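Local coordinates for protein type II restriction enzyme AgeI (Thalassobius gelatinovorus, PDB 5DWA) that recognises the double-stranded DNA sequence 5'-ACCGGT-3' and cuts it after the first A, leaving fragments with 5'-phosphate ends, at residues 35-40 against 77-82; 30-35 against 45-50; 26-31 against 52-57. All coordinates share one frame; numbering follows the deposited sequence. Where two conformers were deposited one is given.

Contact 1: 35-40 against 77-82. With nucleotides of chain D.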
loop_
_atom_site.group_PDB
_atom_site.type_symbol
_atom_site.label_atom_id
_atom_site.label_comp_id
_atom_site.label_asym_id
_atom_site.label_seq_id
_atom_site.Cartn_x
_atom_site.Cartn_y
_atom_site.Cartn_z
ATOM N N LEU A 35 9.573 26.605 -2.901
ATOM C CA LEU A 35 8.212 26.143 -3.144
ATOM C C LEU A 35 7.748 25.144 -2.090
ATOM O O LEU A 35 6.545 24.937 -1.918
ATOM C CB LEU A 35 8.102 25.498 -4.529
ATOM C CG LEU A 35 8.508 26.346 -5.734
ATOM C CD1 LEU A 35 8.282 25.559 -7.026
ATOM C CD2 LEU A 35 7.731 27.657 -5.756
ATOM N N VAL A 36 8.705 24.514 -1.411
ATOM C CA VAL A 36 8.409 23.388 -0.520
ATOM C C VAL A 36 7.482 23.803 0.621
ATOM O O VAL A 36 6.569 23.066 0.996
ATOM C CB VAL A 36 9.709 22.779 0.051
ATOM C CG1 VAL A 36 9.410 21.722 1.112
ATOM C CG2 VAL A 36 10.545 22.179 -1.068
ATOM N N ASN A 37 7.706 25.003 1.149
ATOM C CA ASN A 37 6.906 25.512 2.254
ATOM C C ASN A 37 6.171 26.794 1.894
ATOM O O ASN A 37 5.755 27.537 2.781
ATOM C CB ASN A 37 7.789 25.757 3.481
ATOM C CG ASN A 37 8.540 24.512 3.922
ATOM O OD1 ASN A 37 7.944 23.569 4.442
ATOM N ND2 ASN A 37 9.851 24.509 3.726
ATOM N N LYS A 38 6.002 27.046 0.596
ATOM C CA LYS A 38 5.391 28.290 0.134
ATOM C C LYS A 38 3.918 28.322 0.483
ATOM O O LYS A 38 3.179 27.394 0.160
ATOM C CB LYS A 38 5.570 28.463 -1.378
ATOM C CG LYS A 38 5.094 29.811 -1.913
ATOM C CD LYS A 38 5.359 29.924 -3.407
ATOM C CE LYS A 38 5.048 31.312 -3.934
ATOM N NZ LYS A 38 5.530 31.456 -5.335
ATOM N N PRO A 39 3.479 29.390 1.160
ATOM C CA PRO A 39 2.053 29.494 1.483
ATOM C C PRO A 39 1.135 29.401 0.259
ATOM O O PRO A 39 1.465 29.933 -0.809
ATOM C CB PRO A 39 1.955 30.875 2.141
ATOM C CG PRO A 39 3.292 31.053 2.788
ATOM C CD PRO A 39 4.279 30.431 1.832
ATOM N N LYS A 40 -0.001 28.721 0.438
ATOM C CA LYS A 40 -1.053 28.554 -0.580
ATOM C C LYS A 40 -0.638 27.708 -1.782
ATOM O O LYS A 40 -1.383 27.606 -2.759
ATOM C CB LYS A 40 -1.540 29.913 -1.087
ATOM C CG LYS A 40 -2.006 30.866 -0.009
ATOM C CD LYS A 40 -2.025 32.281 -0.560
ATOM C CE LYS A 40 -2.686 33.249 0.397
ATOM N NZ LYS A 40 -1.731 34.233 0.986
ATOM N N ARG A 77 14.596 17.230 3.314
ATOM C CA ARG A 77 15.456 18.130 4.084
ATOM C C ARG A 77 14.747 19.420 4.458
ATOM O O ARG A 77 14.898 19.932 5.571
ATOM C CB ARG A 77 16.718 18.469 3.291
ATOM C CG ARG A 77 17.665 19.419 4.042
ATOM C CD ARG A 77 18.857 19.848 3.201
ATOM N NE ARG A 77 18.506 20.845 2.193
ATOM C CZ ARG A 77 18.798 20.726 0.902
ATOM N NH1 ARG A 77 19.440 19.652 0.467
ATOM N NH2 ARG A 77 18.451 21.678 0.047
ATOM N N GLU A 78 13.965 19.941 3.523
ATOM C CA GLU A 78 13.444 21.295 3.647
ATOM C C GLU A 78 12.049 21.432 4.245
ATOM O O GLU A 78 11.694 22.497 4.744
ATOM C CB GLU A 78 13.465 21.968 2.277
ATOM C CG GLU A 78 14.857 22.115 1.699
ATOM C CD GLU A 78 15.656 23.197 2.408
ATOM O OE1 GLU A 78 15.029 24.088 3.017
ATOM O OE2 GLU A 78 16.899 23.150 2.350
ATOM N N LYS A 79 11.241 20.375 4.200
ATOM C CA LYS A 79 9.857 20.492 4.648
ATOM C C LYS A 79 9.755 20.841 6.140
ATOM O O LYS A 79 10.332 20.166 6.987
ATOM C CB LYS A 79 9.095 19.190 4.355
ATOM C CG LYS A 79 7.595 19.313 4.521
ATOM C CD LYS A 79 6.995 20.188 3.426
ATOM C CE LYS A 79 5.480 20.284 3.503
ATOM N NZ LYS A 79 4.922 20.892 2.257
ATOM N N ILE A 80 9.010 21.898 6.448
ATOM C CA ILE A 80 8.872 22.367 7.824
ATOM C C ILE A 80 7.463 22.139 8.375
ATOM O O ILE A 80 6.475 22.272 7.657
ATOM C CB ILE A 80 9.218 23.879 7.929
ATOM C CG1 ILE A 80 10.635 24.131 7.417
ATOM C CG2 ILE A 80 9.085 24.378 9.359
ATOM C CD1 ILE A 80 11.692 23.341 8.144
ATOM N N GLY A 81 7.381 21.762 9.648
ATOM C CA GLY A 81 6.120 21.789 10.365
ATOM C C GLY A 81 5.246 20.564 10.209
ATOM O O GLY A 81 4.095 20.548 10.648
ATOM N N THR A 82 5.798 19.536 9.580
ATOM C CA THR A 82 5.050 18.322 9.299
ATOM C C THR A 82 6.061 17.226 8.959
ATOM O O THR A 82 7.165 17.528 8.504
ATOM C CB THR A 82 4.029 18.543 8.144
ATOM O OG1 THR A 82 3.095 17.461 8.092
ATOM C CG2 THR A 82 4.727 18.693 6.796
ATOM P P DT D 9 2.230 14.418 10.456
ATOM O OP1 DT D 9 3.471 15.185 10.633
ATOM O OP2 DT D 9 1.094 14.606 11.388
ATOM O "O5'" DT D 9 1.662 14.636 8.980
ATOM C "C5'" DT D 9 2.497 14.359 7.866
ATOM C "C4'" DT D 9 1.683 14.321 6.597
ATOM O "O4'" DT D 9 0.692 13.274 6.681
ATOM C "C3'" DT D 9 0.924 15.610 6.295
ATOM O "O3'" DT D 9 1.447 16.172 5.092
ATOM C "C2'" DT D 9 -0.551 15.171 6.172
ATOM C "C1'" DT D 9 -0.424 13.672 5.929
ATOM N N1 DT D 9 -1.558 12.833 6.381
ATOM C C2 DT D 9 -2.217 12.059 5.460
ATOM O O2 DT D 9 -1.978 12.097 4.270
ATOM N N3 DT D 9 -3.191 11.246 5.980
ATOM C C4 DT D 9 -3.540 11.123 7.310
ATOM O O4 DT D 9 -4.417 10.360 7.682
ATOM C C5 DT D 9 -2.798 11.952 8.229
ATOM C C7 DT D 9 -3.104 11.904 9.699
ATOM C C6 DT D 9 -1.843 12.746 7.728
ATOM P P DC D 10 1.261 17.738 4.750
ATOM O OP1 DC D 10 2.349 18.058 3.815
ATOM O OP2 DC D 10 1.126 18.512 6.002
ATOM O "O5'" DC D 10 -0.125 17.797 4.011
ATOM C "C5'" DC D 10 -0.230 17.313 2.688
ATOM C "C4'" DC D 10 -1.658 17.348 2.221
ATOM O "O4'" DC D 10 -2.421 16.339 2.913
ATOM C "C3'" DC D 10 -2.374 18.672 2.501
ATOM O "O3'" DC D 10 -3.195 18.987 1.406
ATOM C "C2'" DC D 10 -3.214 18.343 3.725
ATOM C "C1'" DC D 10 -3.615 16.933 3.358
ATOM N N1 DC D 10 -4.151 16.112 4.457
ATOM C C2 DC D 10 -4.884 14.978 4.129
ATOM O O2 DC D 10 -5.073 14.718 2.936
ATOM N N3 DC D 10 -5.365 14.196 5.122
ATOM C C4 DC D 10 -5.121 14.512 6.390
ATOM N N4 DC D 10 -5.625 13.716 7.334
ATOM C C5 DC D 10 -4.363 15.669 6.749
ATOM C C6 DC D 10 -3.895 16.431 5.756
#
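Asn37 OD1 takes the backbone N-H of Ile80 in a short, nearly straight bond, with N to OD1 2.8 Å and 167° at the hydrogen. The same amide turns its other end to the chain two residues earlier: Asn37 ND2 donates to Glu78 O at 2.9 Å. The acceptor lies in the amide plane of Asn37, whereas the donor stands well above the carbonyl plane of Glu78. Two bonds to one backbone thus fix the rotation of the amide. Ile80 CG1 packs against it, 3.8 Å from Asn37 ND2. The pairing joins the chain just past helix 22-36 to the end of helix 63-78, where Lys79 is the first residue to leave helical geometry, in a nuclease of the PD-(D/E)XK class. Lys79 reaches back toward helix 22-36: bent at its second torsion (chi2 70°), its chain packs CD on Val36 CG1 at 3.7 Å, and NZ bonds to Val36 O at 3.0 Å, nearly along the C=O axis. Weak hydrogen bonds from NZ to Ser43 OG and Tyr75 OH add further partners. The DNA backbone lies close by: Lys79 NZ is 4.1 Å from OP1 of DC10 of chain D, near enough for its charge probably to help offset that of the phosphate, and Thr82 OG1 is 3.1 Å from OP2 of the same nucleotide.

Contact 2: 30-35 against 45-50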
loop_
_atom_site.group_PDB
_atom_site.type_symbol
_atom_site.label_atom_id
_atom_site.label_comp_id
_atom_site.label_asym_id
_atom_site.label_seq_id
_atom_site.Cartn_x
_atom_site.Cartn_y
_atom_site.Cartn_z
ATOM N N ASP A 30 17.323 25.996 -6.411
ATOM C CA ASP A 30 16.884 27.383 -6.269
ATOM C C ASP A 30 15.424 27.592 -6.666
ATOM O O ASP A 30 14.746 28.466 -6.122
ATOM C CB ASP A 30 17.768 28.321 -7.098
ATOM C CG ASP A 30 19.164 28.486 -6.513
ATOM O OD1 ASP A 30 19.380 28.076 -5.353
ATOM O OD2 ASP A 30 20.038 29.036 -7.217
ATOM N N TYR A 31 14.948 26.802 -7.622
ATOM C CA TYR A 31 13.548 26.876 -8.034
ATOM C C TYR A 31 12.643 26.159 -7.034
ATOM O O TYR A 31 11.594 26.664 -6.649
ATOM C CB TYR A 31 13.368 26.278 -9.429
ATOM C CG TYR A 31 11.931 26.236 -9.895
ATOM C CD1 TYR A 31 11.234 27.407 -10.147
ATOM C CD2 TYR A 31 11.275 25.029 -10.087
ATOM C CE1 TYR A 31 9.914 27.380 -10.580
ATOM C CE2 TYR A 31 9.957 24.991 -10.518
ATOM C CZ TYR A 31 9.285 26.170 -10.760
ATOM O OH TYR A 31 7.979 26.135 -11.191
ATOM N N PHE A 32 13.086 24.989 -6.595
ATOM C CA PHE A 32 12.237 24.081 -5.825
ATOM C C PHE A 32 12.178 24.397 -4.327
ATOM O O PHE A 32 11.101 24.390 -3.741
ATOM C CB PHE A 32 12.723 22.647 -6.050
ATOM C CG PHE A 32 11.929 21.588 -5.327
ATOM C CD1 PHE A 32 10.544 21.565 -5.375
ATOM C CD2 PHE A 32 12.591 20.580 -4.636
ATOM C CE1 PHE A 32 9.829 20.566 -4.727
ATOM C CE2 PHE A 32 11.888 19.578 -3.989
ATOM C CZ PHE A 32 10.512 19.569 -4.026
ATOM N N VAL A 33 13.324 24.679 -3.711
ATOM C CA VAL A 33 13.356 24.918 -2.269
ATOM C C VAL A 33 12.325 25.958 -1.809
ATOM O O VAL A 33 11.582 25.693 -0.863
ATOM C CB VAL A 33 14.765 25.343 -1.792
ATOM C CG1 VAL A 33 14.707 25.876 -0.366
ATOM C CG2 VAL A 33 15.732 24.167 -1.883
ATOM N N PRO A 34 12.246 27.126 -2.481
ATOM C CA PRO A 34 11.272 28.105 -1.981
ATOM C C PRO A 34 9.816 27.678 -2.151
ATOM O O PRO A 34 8.930 28.323 -1.596
ATOM C CB PRO A 34 11.556 29.355 -2.830
ATOM C CG PRO A 34 12.903 29.155 -3.401
ATOM C CD PRO A 34 13.029 27.673 -3.603
ATOM N N LEU A 35 9.573 26.605 -2.901
ATOM C CA LEU A 35 8.212 26.143 -3.144
ATOM C C LEU A 35 7.748 25.144 -2.090
ATOM O O LEU A 35 6.545 24.937 -1.918
ATOM C CB LEU A 35 8.102 25.498 -4.529
ATOM C CG LEU A 35 8.508 26.346 -5.734
ATOM C CD1 LEU A 35 8.282 25.559 -7.026
ATOM C CD2 LEU A 35 7.731 27.657 -5.756
ATOM N N ASP A 45 1.794 20.482 -6.547
ATOM C CA ASP A 45 2.141 21.455 -7.579
ATOM C C ASP A 45 3.610 21.866 -7.526
ATOM O O ASP A 45 4.269 21.994 -8.563
ATOM C CB ASP A 45 1.244 22.693 -7.462
ATOM C CG ASP A 45 -0.178 22.405 -7.852
ATOM O OD1 ASP A 45 -0.378 21.625 -8.808
ATOM O OD2 ASP A 45 -1.096 22.951 -7.206
ATOM N N ALA A 46 4.135 22.060 -6.319
ATOM C CA ALA A 46 5.553 22.349 -6.149
ATOM C C ALA A 46 6.430 21.242 -6.743
ATOM O O ALA A 46 7.333 21.506 -7.530
ATOM C CB ALA A 46 5.870 22.547 -4.676
ATOM N N ILE A 47 6.165 19.998 -6.361
ATOM C CA ILE A 47 6.974 18.882 -6.825
ATOM C C ILE A 47 6.749 18.625 -8.313
ATOM O O ILE A 47 7.699 18.414 -9.070
ATOM C CB ILE A 47 6.661 17.614 -6.012
ATOM C CG1 ILE A 47 6.969 17.825 -4.528
ATOM C CG2 ILE A 47 7.434 16.406 -6.543
ATOM C CD1 ILE A 47 6.249 16.833 -3.641
ATOM N N GLY A 48 5.484 18.675 -8.730
ATOM C CA GLY A 48 5.129 18.429 -10.115
ATOM C C GLY A 48 5.793 19.417 -11.049
ATOM O O GLY A 48 6.418 19.025 -12.043
ATOM N N GLN A 49 5.672 20.701 -10.728
ATOM C CA GLN A 49 6.261 21.735 -11.575
ATOM C C GLN A 49 7.782 21.703 -11.495
ATOM O O GLN A 49 8.458 21.887 -12.505
ATOM C CB GLN A 49 5.724 23.127 -11.206
ATOM C CG GLN A 49 4.230 23.329 -11.484
ATOM C CD GLN A 49 3.816 22.994 -12.919
ATOM O OE1 GLN A 49 4.584 23.174 -13.866
ATOM N NE2 GLN A 49 2.592 22.499 -13.078
ATOM N N ALA A 50 8.337 21.430 -10.309
ATOM C CA ALA A 50 9.781 21.310 -10.196
ATOM C C ALA A 50 10.325 20.149 -11.032
ATOM O O ALA A 50 11.433 20.217 -11.568
ATOM C CB ALA A 50 10.184 21.149 -8.748
#
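Phe32 and Tyr31 both carry CG anti to the backbone N (chi1 -179° and 176°), and from these neighbouring positions their rings reach helix 43-57 at different places. The contact is an antiparallel helix pair, the short segments 30-35 and 45-50 running at 173° with their axes 9.5 Å apart. No hydrogen bond crosses between them; the packing is of aromatic and aliphatic groups against a helix surface that two alanines keep low. Phe32 presses CD1 against Ala50 CB at 3.4 Å, a tight approach that is oblique to the ring. Farther out, Phe32 CE1 lies over the turn between Ala46 and Ile47, 3.9 Å from Ile47 CA and 4.0 Å from Ile47 CG1. Leu71 and Ile74 of helix 63-78 also touch the Phe32 side chain, which therefore sits where three helices meet. An alanine here would keep the beta carbon but lose the whole ring, and would probably leave a gap between Ala50, Ile47 and helix 63-78. Tyr31 is set differently: Ala50 CA meets the edge of its ring, 3.7 Å from CE2, while Leu35 CD1 from its own helix covers one face, offset toward the rim. The hydroxyl reaches the aliphatic part of Gln49, with OH 3.8 Å from CB, and the planes of ring and amide stand almost perpendicular. The amide of Gln49 turns away from this seam and gives a hydrogen bond from NE2 to Glu102 OE1. One helical turn beyond Tyr31, Leu35 CB rests 3.7 Å from Ala46 CB.

Contact 3: 26-31 against 52-57; sequences QQISDY and VMATEV
Met53 overlaps the ring of Tyr31 with its CB, CG and sulfur, the two side chains pointing in opposite directions as they pass. This Met-aromatic contact lies in the antiparallel packing of helix 22-36 on helix 43-57, whose segments 26-31 and 52-57 run at 162° with axes 9.9 Å apart. CG makes an off-centre CH-pi contact, 4.3 Å from the centroid of the Tyr31 ring and 29° off its normal, while SD stands obliquely, 4.8 Å from the same centroid. With CG anti to the backbone N and the chain bent at the next bond (chi2 -93°), SD comes in beside the root of the tyrosine. From there the terminal methyl tucks against the opposing helix: CE is 3.7 Å from Tyr31 CB and 3.6 Å from Gln27 O. Ile28 fills the buried side of the seam. Both of its branches bear on Ala54, CD1 lying 3.8 Å from Ala54 CB, and Ile28 CG1 is 4.2 Å from Met53 SD. Val70 of helix 63-78 and Cys58 touch Ile28 as well, so the third helix again backs the pair. On the solvent side the packing thins to an extended Gln27, whose side chain passes that of Val57 at a slant, Gln27 NE2 lying 4.1 Å from Val57 CG1.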
loop_
_atom_site.group_PDB
_atom_site.type_symbol
_atom_site.label_atom_id
_atom_site.label_comp_id
_atom_site.label_asym_id
_atom_site.label_seq_id
_atom_site.Cartn_x
_atom_site.Cartn_y
_atom_site.Cartn_z
ATOM N N GLN A 26 22.081 23.234 -8.506
ATOM C CA GLN A 26 21.746 24.453 -7.768
ATOM C C GLN A 26 20.573 25.198 -8.396
ATOM O O GLN A 26 19.748 25.765 -7.689
ATOM C CB GLN A 26 22.966 25.379 -7.671
ATOM C CG GLN A 26 22.797 26.502 -6.653
ATOM C CD GLN A 26 22.679 25.980 -5.230
ATOM O OE1 GLN A 26 23.556 25.270 -4.746
ATOM N NE2 GLN A 26 21.588 26.325 -4.558
ATOM N N GLN A 27 20.502 25.196 -9.726
ATOM C CA GLN A 27 19.387 25.834 -10.428
ATOM C C GLN A 27 18.073 25.168 -10.042
ATOM O O GLN A 27 17.080 25.839 -9.760
ATOM C CB GLN A 27 19.573 25.760 -11.945
ATOM C CG GLN A 27 20.708 26.596 -12.503
ATOM C CD GLN A 27 20.920 26.350 -13.984
ATOM O OE1 GLN A 27 22.038 26.094 -14.430
ATOM N NE2 GLN A 27 19.841 26.422 -14.754
ATOM N N ILE A 28 18.079 23.839 -10.037
ATOM C CA ILE A 28 16.890 23.085 -9.671
ATOM C C ILE A 28 16.536 23.365 -8.214
ATOM O O ILE A 28 15.379 23.607 -7.880
ATOM C CB ILE A 28 17.102 21.578 -9.886
ATOM C CG1 ILE A 28 17.288 21.276 -11.377
ATOM C CG2 ILE A 28 15.924 20.778 -9.324
ATOM C CD1 ILE A 28 17.852 19.891 -11.675
ATOM N N SER A 29 17.548 23.346 -7.352
ATOM C CA SER A 29 17.340 23.608 -5.935
ATOM C C SER A 29 16.774 25.009 -5.708
ATOM O O SER A 29 15.847 25.188 -4.920
ATOM C CB SER A 29 18.650 23.432 -5.164
ATOM O OG SER A 29 18.429 23.553 -3.771
ATOM N N ASP A 30 17.323 25.996 -6.411
ATOM C CA ASP A 30 16.884 27.383 -6.269
ATOM C C ASP A 30 15.424 27.592 -6.666
ATOM O O ASP A 30 14.746 28.466 -6.122
ATOM C CB ASP A 30 17.768 28.321 -7.098
ATOM C CG ASP A 30 19.164 28.486 -6.513
ATOM O OD1 ASP A 30 19.380 28.076 -5.353
ATOM O OD2 ASP A 30 20.038 29.036 -7.217
ATOM N N TYR A 31 14.948 26.802 -7.622
ATOM C CA TYR A 31 13.548 26.876 -8.034
ATOM C C TYR A 31 12.643 26.159 -7.034
ATOM O O TYR A 31 11.594 26.664 -6.649
ATOM C CB TYR A 31 13.368 26.278 -9.429
ATOM C CG TYR A 31 11.931 26.236 -9.895
ATOM C CD1 TYR A 31 11.234 27.407 -10.147
ATOM C CD2 TYR A 31 11.275 25.029 -10.087
ATOM C CE1 TYR A 31 9.914 27.380 -10.580
ATOM C CE2 TYR A 31 9.957 24.991 -10.518
ATOM C CZ TYR A 31 9.285 26.170 -10.760
ATOM O OH TYR A 31 7.979 26.135 -11.191
ATOM N N VAL A 52 9.007 19.010 -13.904
ATOM C CA VAL A 52 8.966 19.451 -15.294
ATOM C C VAL A 52 10.132 20.401 -15.569
ATOM O O VAL A 52 10.803 20.304 -16.602
ATOM C CB VAL A 52 7.633 20.134 -15.612
ATOM C CG1 VAL A 52 7.654 20.753 -17.002
ATOM C CG2 VAL A 52 6.491 19.134 -15.506
ATOM N N MET A 53 10.386 21.292 -14.618
ATOM C CA MET A 53 11.520 22.201 -14.703
ATOM C C MET A 53 12.844 21.440 -14.697
ATOM O O MET A 53 13.710 21.680 -15.540
ATOM C CB MET A 53 11.473 23.215 -13.552
ATOM C CG MET A 53 12.604 24.242 -13.551
ATOM S SD MET A 53 13.991 23.685 -12.547
ATOM C CE MET A 53 15.004 25.170 -12.570
ATOM N N ALA A 54 13.000 20.511 -13.757
ATOM C CA ALA A 54 14.277 19.809 -13.612
ATOM C C ALA A 54 14.632 18.981 -14.840
ATOM O O ALA A 54 15.801 18.889 -15.213
ATOM C CB ALA A 54 14.263 18.913 -12.368
ATOM N N THR A 55 13.628 18.357 -15.455
ATOM C CA THR A 55 13.880 17.547 -16.634
ATOM C C THR A 55 14.180 18.402 -17.856
ATOM O O THR A 55 14.784 17.926 -18.814
ATOM C CB THR A 55 12.696 16.613 -16.949
ATOM O OG1 THR A 55 11.479 17.367 -16.977
ATOM C CG2 THR A 55 12.595 15.530 -15.885
ATOM N N GLU A 56 13.767 19.662 -17.821
ATOM C CA GLU A 56 14.107 20.565 -18.907
ATOM C C GLU A 56 15.502 21.158 -18.688
ATOM O O GLU A 56 16.240 21.370 -19.646
ATOM C CB GLU A 56 13.040 21.649 -19.047
ATOM C CG GLU A 56 11.748 21.097 -19.661
ATOM C CD GLU A 56 10.625 22.109 -19.730
ATOM O OE1 GLU A 56 10.845 23.277 -19.350
ATOM O OE2 GLU A 56 9.518 21.734 -20.170
ATOM N N VAL A 57 15.880 21.381 -17.431
ATOM C CA VAL A 57 17.238 21.826 -17.111
ATOM C C VAL A 57 18.249 20.721 -17.399
ATOM O O VAL A 57 19.352 20.977 -17.883
ATOM C CB VAL A 57 17.370 22.249 -15.628
ATOM C CG1 VAL A 57 18.833 22.512 -15.256
ATOM C CG2 VAL A 57 16.519 23.464 -15.352
#

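How the contacts relate
All three contacts use helix 22-36. Contacts 3 and 2 pair it antiparallel with helix 43-57, their centres 8 Å apart, and share Asp30 and Tyr31. Contact 1, which shares Leu35 with contact 2, follows at the C-terminal end of helix 22-36, with the end of helix 63-78 as partner; its centre is 10 Å from that of contact 2 and 17 Å from that of contact 3. Along the chain, contact 1 alternates with the other two: its second segment follows theirs. Glu78 and Arg77 pack on Val33, joining contacts 1 and 2 directly. Three successive helices thus form one bundle, which comes nearest the DNA at contact 1. The nearest atom of contact 3 is about 15 Å from the bound DNA.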